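Local coordinates for protein CT009 (Chlamydia trachomatis, PDB 4GQM) that is of unknown function but carries a helix-turn-helix domain, which suggests DNA binding, and crystallises as a sub-domain-swapped pair, at the interface of chains A and B. Residues are numbered along the deposited sequence; one frame, centred on the assembly and turned at random. Chains: chain A/B, CT009.

Contact 1: the interface of chains A and B. Residues chain A 11, 14, 18, 38, 43, 46, 54; chain B 63-64, 67-68.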
ATOM      1  N   LEU A  11     -17.606   5.859  -2.903  1.00 12.28           N
ATOM      2  CA  LEU A  11     -16.838   5.098  -1.906  1.00 12.34           C
ATOM      3  C   LEU A  11     -17.725   4.653  -0.766  1.00 12.32           C
ATOM      4  O   LEU A  11     -17.565   3.542  -0.255  1.00 12.55           O
ATOM      5  CB  LEU A  11     -15.679   5.947  -1.371  1.00 12.66           C
ATOM      6  CG  LEU A  11     -14.520   6.090  -2.335  1.00 13.40           C
ATOM      7  CD1 LEU A  11     -13.562   7.148  -1.826  1.00 13.85           C
ATOM      8  CD2 LEU A  11     -13.768   4.769  -2.532  1.00 13.50           C
ATOM      9  N   LEU A  14     -19.787   1.701  -2.131  1.00 12.50           N
ATOM     10  CA  LEU A  14     -18.936   0.561  -2.298  1.00 12.61           C
ATOM     11  C   LEU A  14     -18.641  -0.084  -0.938  1.00 12.33           C
ATOM     12  O   LEU A  14     -18.675  -1.310  -0.778  1.00 12.30           O
ATOM     13  CB  LEU A  14     -17.654   1.029  -2.995  1.00 13.83           C
ATOM     14  CG  LEU A  14     -16.604  -0.004  -3.268  1.00 15.43           C
ATOM     15  CD1 LEU A  14     -17.187  -1.151  -4.077  1.00 16.49           C
ATOM     16  CD2 LEU A  14     -15.494   0.677  -4.003  1.00 15.77           C
ATOM     17  N   PHE A  18     -19.456  -4.065   0.439  1.00 12.27           N
ATOM     18  CA  PHE A  18     -18.557  -4.961   1.165  1.00 11.93           C
ATOM     19  C   PHE A  18     -19.139  -5.341   2.522  1.00 12.09           C
ATOM     20  O   PHE A  18     -19.211  -6.518   2.866  1.00 13.06           O
ATOM     21  CB  PHE A  18     -17.166  -4.332   1.332  1.00 12.03           C
ATOM     22  CG  PHE A  18     -16.332  -4.360   0.099  1.00 11.93           C
ATOM     23  CD1 PHE A  18     -15.700  -5.525  -0.288  1.00 13.09           C
ATOM     24  CD2 PHE A  18     -16.060  -3.224  -0.619  1.00 11.58           C
ATOM     25  CE1 PHE A  18     -14.887  -5.537  -1.390  1.00 13.25           C
ATOM     26  CE2 PHE A  18     -15.222  -3.264  -1.754  1.00 11.63           C
ATOM     27  CZ  PHE A  18     -14.669  -4.413  -2.132  1.00 12.59           C
ATOM     28  N   ILE A  38      -5.326  -9.119   4.627  1.00 22.69           N
ATOM     29  CA  ILE A  38      -5.456  -7.692   4.415  1.00 21.27           C
ATOM     30  C   ILE A  38      -5.560  -7.058   5.792  1.00 19.27           C
ATOM     31  O   ILE A  38      -6.363  -7.464   6.644  1.00 19.05           O
ATOM     32  CB  ILE A  38      -6.736  -7.343   3.630  1.00 21.61           C
ATOM     33  CG1 ILE A  38      -6.733  -8.031   2.272  1.00 23.42           C
ATOM     34  CG2 ILE A  38      -6.855  -5.855   3.474  1.00 21.76           C
ATOM     35  CD1 ILE A  38      -8.103  -8.002   1.636  1.00 24.09           C
ATOM     36  N   LEU A  43      -9.259  -2.772   5.723  1.00 12.32           N
ATOM     37  CA  LEU A  43     -10.627  -3.248   5.621  1.00 11.90           C
ATOM     38  C   LEU A  43     -11.589  -2.212   6.192  1.00 11.31           C
ATOM     39  O   LEU A  43     -12.665  -1.988   5.613  1.00 11.39           O
ATOM     40  CB  LEU A  43     -10.778  -4.595   6.346  1.00 12.93           C
ATOM     41  CG  LEU A  43      -9.975  -5.743   5.751  1.00 13.93           C
ATOM     42  CD1 LEU A  43      -9.982  -6.928   6.679  1.00 15.46           C
ATOM     43  CD2 LEU A  43     -10.483  -6.133   4.349  1.00 14.98           C
ATOM     44  N   ILE A  46     -11.951   0.661   3.732  1.00 10.67           N
ATOM     45  CA  ILE A  46     -12.797   0.261   2.614  1.00 10.46           C
ATOM     46  C   ILE A  46     -14.267   0.347   3.024  1.00 10.68           C
ATOM     47  O   ILE A  46     -15.089   0.952   2.323  1.00 11.05           O
ATOM     48  CB  ILE A  46     -12.455  -1.153   2.137  1.00 10.70           C
ATOM     49  CG1 ILE A  46     -11.093  -1.166   1.453  1.00 10.88           C
ATOM     50  CG2 ILE A  46     -13.553  -1.687   1.188  1.00 11.31           C
ATOM     51  CD1 ILE A  46     -10.559  -2.546   1.217  1.00 12.64           C
ATOM     52  N   LEU A  54      -7.242   5.366   2.685  1.00  9.90           N
ATOM     53  CA  LEU A  54      -6.818   4.424   1.653  1.00 10.02           C
ATOM     54  C   LEU A  54      -5.598   4.860   0.863  1.00 10.23           C
ATOM     55  O   LEU A  54      -4.769   4.034   0.500  1.00 10.32           O
ATOM     56  CB  LEU A  54      -7.998   4.183   0.709  1.00 11.22           C
ATOM     57  CG  LEU A  54      -9.198   3.441   1.281  1.00 13.89           C
ATOM     58  CD1 LEU A  54     -10.416   3.493   0.355  1.00 15.74           C
ATOM     59  CD2 LEU A  54      -8.840   2.006   1.597  1.00 16.10           C
TER
ATOM     60  N   PHE B  63      -6.420  -4.091  -2.367  1.00 10.93           N
ATOM     61  CA  PHE B  63      -7.141  -4.550  -1.190  1.00 10.76           C
ATOM     62  C   PHE B  63      -8.607  -4.800  -1.548  1.00 10.65           C
ATOM     63  O   PHE B  63      -9.214  -5.776  -1.110  1.00 11.32           O
ATOM     64  CB  PHE B  63      -7.112  -3.509  -0.056  1.00 11.69           C
ATOM     65  CG  PHE B  63      -5.732  -3.127   0.459  1.00 12.52           C
ATOM     66  CD1 PHE B  63      -4.675  -4.019   0.457  1.00 14.16           C
ATOM     67  CD2 PHE B  63      -5.514  -1.841   0.966  1.00 13.89           C
ATOM     68  CE1 PHE B  63      -3.402  -3.595   0.937  1.00 15.38           C
ATOM     69  CE2 PHE B  63      -4.254  -1.446   1.444  1.00 14.55           C
ATOM     70  CZ  PHE B  63      -3.246  -2.324   1.454  1.00 15.52           C
ATOM     71  N   MET B  64      -9.198  -3.873  -2.300  1.00 10.69           N
ATOM     72  CA  MET B  64     -10.592  -4.032  -2.685  1.00 11.33           C
ATOM     73  C   MET B  64     -10.818  -5.294  -3.524  1.00 12.17           C
ATOM     74  O   MET B  64     -11.794  -6.021  -3.318  1.00 13.07           O
ATOM     75  CB  MET B  64     -11.098  -2.806  -3.423  1.00 11.82           C
ATOM     76  CG  MET B  64     -11.284  -1.617  -2.505  1.00 12.06           C
ATOM     77  SD  MET B  64     -11.871  -0.214  -3.473  1.00 14.37           S
ATOM     78  CE  MET B  64     -12.139   0.995  -2.177  1.00 14.49           C
ATOM     79  N   TYR B  67     -10.478  -8.392  -1.261  1.00 11.89           N
ATOM     80  CA  TYR B  67     -11.614  -8.517  -0.358  1.00 11.91           C
ATOM     81  C   TYR B  67     -12.830  -9.006  -1.157  1.00 12.29           C
ATOM     82  O   TYR B  67     -13.557  -9.910  -0.737  1.00 13.18           O
ATOM     83  CB  TYR B  67     -11.854  -7.158   0.299  1.00 11.76           C
ATOM     84  CG  TYR B  67     -12.861  -7.098   1.429  1.00 11.34           C
ATOM     85  CD1 TYR B  67     -13.415  -8.234   1.978  1.00 11.93           C
ATOM     86  CD2 TYR B  67     -13.238  -5.891   1.961  1.00 11.39           C
ATOM     87  CE1 TYR B  67     -14.310  -8.150   3.032  1.00 11.76           C
ATOM     88  CE2 TYR B  67     -14.134  -5.801   3.018  1.00 10.86           C
ATOM     89  CZ  TYR B  67     -14.682  -6.942   3.541  1.00 11.45           C
ATOM     90  OH  TYR B  67     -15.568  -6.921   4.592  1.00 12.99           O
ATOM     91  N   ALA B  68     -13.035  -8.435  -2.344  1.00 12.18           N
ATOM     92  CA  ALA B  68     -14.164  -8.851  -3.168  1.00 13.17           C
ATOM     93  C   ALA B  68     -14.056 -10.329  -3.487  1.00 14.54           C
ATOM     94  O   ALA B  68     -15.062 -11.053  -3.426  1.00 15.52           O
ATOM     95  CB  ALA B  68     -14.215  -8.035  -4.416  1.00 13.97           C
TER
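This is an essentially apolar patch of the domain-swapped interface, in which helix 59-70 of chain B packs into the helix-turn-helix domain of chain A and appears to complete its hydrophobic core. Chain A contributes helix 2-24, the loop residue A:Ile38 and helices 40-48 and 51-55; the packing thereby ties the two copies together in the sub-domain swap. B:Tyr67 and A:Phe18 form the aromatic part of the seam. The tyrosine ring is sandwiched: A:Leu43 reaches over one face with CD2, 3.9 Å from the ring centroid in a CH-pi contact, while A:Phe18 lies against the opposite face. There CD1 of the phenylalanine sits toward the rim, 3.4 Å from B:Tyr67 CD2, and the two side chains run antiparallel. B:Tyr67 owes this placement to a CG anti to its backbone N (chi1 -171°). The tip of A:Phe18 continues to the backbone of the partner helix, with CZ 3.5 Å from the carbonyl O of B:Met64 and the amide N of B:Ala68 in plane at the ring edge. B:Met64 is the long probe of the patch and has the largest buried surface here, 85 Å². Its chain is fully extended beyond CG (chi2 180°, chi3 176°), which carries the thioether deep between the chain A helices. A:Ile46 lies alongside its stem, pointing the other way, with CD1 3.9 Å from B:Met64 CG. Farther out, A:Leu14 touches the sulfur with CD2, 3.8 Å from SD, and the terminal methyl CE meets A:Leu54 CD1 at 4.0 Å, with A:Leu11 CD2 also near that methyl. On the other flank, the same A:Ile46 CD1 methyl abuts B:Phe63 CB at 3.8 Å. A:Ile38 closes that side, pointing its CD1 at the backbone of helix 59-70 near the B:Phe63 carbonyl.

Contact 2: the interface of chains A and B. Residues chain A 64, 73, 78-79, 82, 85; chain B 13-14, 17-18.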
ATOM      1  N   MET A  64       8.481  -1.582   5.519  1.00 10.69           N
ATOM      2  CA  MET A  64       9.853  -1.591   6.004  1.00 11.33           C
ATOM      3  C   MET A  64       9.925  -1.496   7.532  1.00 12.17           C
ATOM      4  O   MET A  64      10.713  -2.200   8.170  1.00 13.07           O
ATOM      5  CB  MET A  64      10.666  -0.481   5.363  1.00 11.82           C
ATOM      6  CG  MET A  64      10.972  -0.759   3.907  1.00 12.06           C
ATOM      7  SD  MET A  64      11.924   0.618   3.235  1.00 14.37           S
ATOM      8  CE  MET A  64      12.271   0.007   1.586  1.00 14.49           C
ATOM      9  N   MET A  73      15.145  -4.736  14.763  1.00 19.21           N
ATOM     10  CA  MET A  73      15.873  -3.539  14.366  1.00 19.37           C
ATOM     11  C   MET A  73      15.023  -2.308  14.623  1.00 19.74           C
ATOM     12  O   MET A  73      13.788  -2.363  14.552  1.00 20.48           O
ATOM     13  CB  MET A  73      16.248  -3.593  12.893  1.00 19.68           C
ATOM     14  CG  MET A  73      17.256  -4.688  12.559  1.00 22.08           C
ATOM     15  SD  MET A  73      17.917  -4.571  10.891  1.00 24.70           S
ATOM     16  CE  MET A  73      16.488  -5.164  10.025  1.00 23.95           C
ATOM     17  N   LEU A  78      17.094   2.929  11.102  1.00 16.91           N
ATOM     18  CA  LEU A  78      17.534   2.324   9.858  1.00 16.93           C
ATOM     19  C   LEU A  78      17.191   3.240   8.673  1.00 16.26           C
ATOM     20  O   LEU A  78      18.033   3.472   7.778  1.00 17.38           O
ATOM     21  CB  LEU A  78      16.923   0.921   9.727  1.00 18.41           C
ATOM     22  CG  LEU A  78      17.244   0.148   8.460  1.00 19.07           C
ATOM     23  CD1 LEU A  78      18.731  -0.064   8.333  1.00 20.02           C
ATOM     24  CD2 LEU A  78      16.515  -1.177   8.461  1.00 20.21           C
ATOM     25  N   LEU A  79      15.968   3.764   8.639  1.00 16.58           N
ATOM     26  CA  LEU A  79      15.598   4.609   7.523  1.00 17.91           C
ATOM     27  C   LEU A  79      16.337   5.942   7.594  1.00 17.76           C
ATOM     28  O   LEU A  79      16.719   6.473   6.561  1.00 18.49           O
ATOM     29  CB  LEU A  79      14.061   4.752   7.426  1.00 19.98           C
ATOM     30  CG  LEU A  79      13.328   3.444   7.044  1.00 22.17           C
ATOM     31  CD1 LEU A  79      11.845   3.663   6.849  1.00 23.06           C
ATOM     32  CD2 LEU A  79      13.973   2.719   5.837  1.00 24.63           C
ATOM     33  N   HIS A  82      19.414   6.023   5.730  1.00 16.66           N
ATOM     34  CA  HIS A  82      19.203   6.009   4.292  1.00 15.47           C
ATOM     35  C   HIS A  82      18.448   7.287   3.953  1.00 15.73           C
ATOM     36  O   HIS A  82      17.259   7.248   3.634  1.00 15.91           O
ATOM     37  CB  HIS A  82      18.464   4.731   3.867  1.00 15.33           C
ATOM     38  CG  HIS A  82      19.268   3.496   4.135  1.00 14.83           C
ATOM     39  ND1 HIS A  82      19.354   2.913   5.382  1.00 15.50           N
ATOM     40  CD2 HIS A  82      20.110   2.806   3.336  1.00 15.08           C
ATOM     41  CE1 HIS A  82      20.180   1.886   5.326  1.00 15.61           C
ATOM     42  NE2 HIS A  82      20.660   1.811   4.103  1.00 15.46           N
ATOM     43  N   VAL A  85      16.322   7.573   0.668  1.00 16.95           N
ATOM     44  CA  VAL A  85      15.073   6.800   0.723  1.00 17.14           C
ATOM     45  C   VAL A  85      14.095   7.570   1.571  1.00 18.00           C
ATOM     46  O   VAL A  85      12.910   7.672   1.168  1.00 21.15           O
ATOM     47  CB  VAL A  85      15.333   5.414   1.302  1.00 15.68           C
ATOM     48  CG1 VAL A  85      14.007   4.648   1.556  1.00 15.82           C
ATOM     49  CG2 VAL A  85      16.197   4.585   0.378  1.00 16.78           C
TER
ATOM     50  N   HIS B  13      21.296  -1.382  -0.580  1.00 13.06           N
ATOM     51  CA  HIS B  13      21.960  -1.578   0.686  1.00 13.10           C
ATOM     52  C   HIS B  13      20.955  -1.925   1.791  1.00 12.66           C
ATOM     53  O   HIS B  13      21.149  -2.852   2.571  1.00 13.36           O
ATOM     54  CB  HIS B  13      22.749  -0.314   1.034  1.00 13.90           C
ATOM     55  CG  HIS B  13      23.440  -0.401   2.352  1.00 14.63           C
ATOM     56  ND1 HIS B  13      22.899   0.102   3.505  1.00 15.18           N
ATOM     57  CD2 HIS B  13      24.626  -0.947   2.704  1.00 15.97           C
ATOM     58  CE1 HIS B  13      23.723  -0.113   4.518  1.00 16.34           C
ATOM     59  NE2 HIS B  13      24.767  -0.767   4.056  1.00 17.63           N
ATOM     60  N   LEU B  14      19.856  -1.176   1.821  1.00 12.50           N
ATOM     61  CA  LEU B  14      18.826  -1.398   2.793  1.00 12.61           C
ATOM     62  C   LEU B  14      18.260  -2.816   2.650  1.00 12.33           C
ATOM     63  O   LEU B  14      18.038  -3.531   3.635  1.00 12.30           O
ATOM     64  CB  LEU B  14      17.745  -0.332   2.584  1.00 13.83           C
ATOM     65  CG  LEU B  14      16.554  -0.373   3.491  1.00 15.43           C
ATOM     66  CD1 LEU B  14      16.993  -0.319   4.945  1.00 16.49           C
ATOM     67  CD2 LEU B  14      15.687   0.792   3.136  1.00 15.77           C
ATOM     68  N   VAL B  17      20.517  -5.233   4.196  1.00 13.34           N
ATOM     69  CA  VAL B  17      20.446  -5.218   5.671  1.00 13.88           C
ATOM     70  C   VAL B  17      19.312  -6.166   6.119  1.00 13.12           C
ATOM     71  O   VAL B  17      19.472  -7.005   7.003  1.00 14.24           O
ATOM     72  CB  VAL B  17      20.213  -3.806   6.234  1.00 14.96           C
ATOM     73  CG1 VAL B  17      19.921  -3.873   7.726  1.00 16.50           C
ATOM     74  CG2 VAL B  17      21.425  -2.917   5.990  1.00 16.29           C
ATOM     75  N   PHE B  18      18.132  -6.013   5.509  1.00 12.27           N
ATOM     76  CA  PHE B  18      17.000  -6.884   5.826  1.00 11.93           C
ATOM     77  C   PHE B  18      17.340  -8.345   5.556  1.00 12.09           C
ATOM     78  O   PHE B  18      17.145  -9.204   6.413  1.00 13.06           O
ATOM     79  CB  PHE B  18      15.747  -6.468   5.042  1.00 12.03           C
ATOM     80  CG  PHE B  18      15.068  -5.255   5.576  1.00 11.93           C
ATOM     81  CD1 PHE B  18      14.272  -5.341   6.700  1.00 13.09           C
ATOM     82  CD2 PHE B  18      15.103  -4.054   4.915  1.00 11.58           C
ATOM     83  CE1 PHE B  18      13.602  -4.237   7.158  1.00 13.25           C
ATOM     84  CE2 PHE B  18      14.408  -2.931   5.410  1.00 11.63           C
ATOM     85  CZ  PHE B  18      13.690  -3.031   6.526  1.00 12.59           C
TER
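The N-terminal helix 2-24 of the helix-turn-helix protein, here from chain B, presents one side to helices 59-70 and 75-80, the loop residues A:Met73 and A:His82 and the start of helix 83-104 of chain A, apparently part of the swapped segment. B:Leu14 is the central plug. With CG anti to the backbone N (chi1 180°), it pushes its two methyls forward between the chain A side chains. CD1 meets the branch point of A:Leu78, 3.6 Å from CG, while CD2 goes to A:Leu79, whose CD2 lies 3.7 Å away. Its CB rests over one face of the A:His82 imidazole, displaced toward the rim. One turn along, B:Val17 and A:Leu78 lie side by side, pointing opposite ways, and B:Val17 CG1 also touches the sulfur SD of A:Met73 at 3.8 Å. The A:Met73 chain bends at its last torsion (chi3 -75°), turning the CE methyl toward B:Phe18, 4.0 Å from CD1. A:Leu78 CD2 reaches the tip of the same phenylalanine, 3.9 Å from CZ.

Beside this apolar packing, two histidine side chains approach roughly perpendicular to each other. The outer nitrogen NE2 of A:His82 meets ND1, the nitrogen beside CG, of B:His13 in a hydrogen bond of 2.9 Å, nearly straight at 164°, whose donor the structure does not decide. Helix 75-80 fixes the rotation of the A:His82 ring from behind, because its other nitrogen, ND1, donates to the backbone carbonyl O of A:Leu78 at 2.8 Å, with that oxygen almost exactly in the ring plane.

Contact 1 and contact 2 lie about 30 Å apart, measured between the centres of their C-alpha atoms, in opposite halves of the two-fold symmetric pair. Helix 2-24 of one chain and helix 59-70 of the other take part in both, with Leu14, Phe18 and Met64 recurring as the chains exchange roles. Each half therefore combines both kinds of packing: the partner's helix 59-70 fills the core, and its residues 73-85 cover another part of helix 2-24. In each half the partner's residues 59-85 run from one contact into the twin of the other, so each helix-turn-helix unit appears to be a composite of both chains.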